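Local coordinates for protein cysteine protease (Xylella fastidiosa, PDB 3OIS) that probably hydrolyses peptide bonds as a papain-family cysteine protease and carries a bound uridine diphosphate, at residues Lys51-Ile54 and Ala55-Pro59. Sequence-based numbering, arbitrary orientation. Where two conformers were deposited one is given.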
# COMPACT_ATOMS: atom_id res chain seq x y z
N LYS A 51 1.32 -0.53 -26.44
CA LYS A 51 0.39 -1.45 -27.09
C LYS A 51 1.03 -2.80 -27.40
O LYS A 51 0.33 -3.84 -27.39
CB LYS A 51 -0.27 -0.87 -28.34
CG LYS A 51 -1.63 -0.23 -28.05
CD LYS A 51 -2.14 0.48 -29.27
CE LYS A 51 -2.98 1.72 -28.89
NZ LYS A 51 -2.17 2.97 -28.57
N SER A 52 2.34 -2.82 -27.66
CA SER A 52 3.00 -4.11 -27.95
C SER A 52 3.04 -5.07 -26.78
O SER A 52 3.01 -6.31 -26.97
CB SER A 52 4.43 -3.94 -28.56
OG SER A 52 5.27 -3.10 -27.77
N VAL A 53 3.07 -4.49 -25.59
CA VAL A 53 3.11 -5.26 -24.35
C VAL A 53 1.74 -5.84 -24.08
O VAL A 53 1.61 -7.05 -23.85
CB VAL A 53 3.55 -4.32 -23.22
CG1 VAL A 53 3.45 -5.05 -21.89
CG2 VAL A 53 4.94 -3.87 -23.45
N ILE A 54 0.72 -5.00 -24.18
CA ILE A 54 -0.68 -5.47 -24.01
C ILE A 54 -1.06 -6.58 -24.98
O ILE A 54 -1.77 -7.56 -24.63
CB ILE A 54 -1.68 -4.28 -24.11
CG1 ILE A 54 -1.60 -3.39 -22.86
CG2 ILE A 54 -3.19 -4.77 -24.30
CD1 ILE A 54 -2.23 -1.96 -23.15
N ALA A 55 -0.57 -6.44 -26.20
CA ALA A 55 -0.87 -7.46 -27.23
C ALA A 55 -0.24 -8.80 -26.95
O ALA A 55 -0.74 -9.81 -27.48
CB ALA A 55 -0.43 -6.98 -28.64
N ALA A 56 0.83 -8.81 -26.15
CA ALA A 56 1.63 -9.99 -25.93
C ALA A 56 1.96 -10.23 -24.45
O ALA A 56 3.12 -10.34 -24.07
CB ALA A 56 2.93 -9.94 -26.77
N LEU A 57 0.91 -10.33 -23.63
CA LEU A 57 1.11 -10.56 -22.19
C LEU A 57 1.47 -11.99 -21.88
O LEU A 57 0.86 -12.93 -22.41
CB LEU A 57 -0.19 -10.19 -21.41
CG LEU A 57 -0.62 -8.76 -21.55
CD1 LEU A 57 -2.09 -8.50 -21.12
CD2 LEU A 57 0.36 -7.87 -20.77
N PRO A 58 2.47 -12.18 -21.01
CA PRO A 58 2.82 -13.53 -20.60
C PRO A 58 1.74 -14.12 -19.71
O PRO A 58 0.88 -13.37 -19.14
CB PRO A 58 4.10 -13.34 -19.81
CG PRO A 58 3.92 -12.01 -19.20
CD PRO A 58 3.21 -11.17 -20.25
N PRO A 59 1.72 -15.47 -19.59
CA PRO A 59 0.73 -16.07 -18.74
C PRO A 59 0.95 -15.83 -17.24
O PRO A 59 -0.00 -16.03 -16.48
CB PRO A 59 0.80 -17.56 -19.09
CG PRO A 59 2.22 -17.74 -19.53
CD PRO A 59 2.59 -16.48 -20.24
O HOH W 1 -1.73 -10.22 -24.47
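A55 N donates to K51 O at 3.0 Å with an N-H...O angle of 153°, an i to i+4 bond of the alpha-helical kind. One residue on, A56 N bonds to V53 O, three positions back, over 3.0 Å. Here the donor stands well above the carbonyl plane, and the C=O...N angle of 117° gives the bent approach of a 3-10-like turn. A water continues the series by accepting from L57 N at 2.8 Å and donating to I54 O at 2.7 Å, so that it bridges another i to i+3 pair.

An i to i+4 bond followed by an i to i+3 bond is the pattern of a short helix passing into a tighter turn. Backbone angles agree: K51 to I54 are helical, whereas A56 and L57 have left that conformation. The chain, extended at L57 and P58, runs on through P59 to strand 60-62, which joins the antiparallel sheet of this papain-family protease. The turn itself lies at the surface, away from the bound uridine diphosphate.

L57 folds back over the carbonyl oxygens of V53 and I54 because its CG lies anti to its own carbonyl carbon and beside its N (chi1 -60°). CG rests 3.5 Å from I54 O, while CD2 comes within 3.4 Å of V53 O. Apolar contact is looser, with V53 CG1 and L57 CD2 4.3 Å apart. V53 and I54 also pack on A196 of helix 191-199, where L57 touches D192; further along, P58 O is hydrogen-bonded to the hydroxyl of Y244 in strand 233-245.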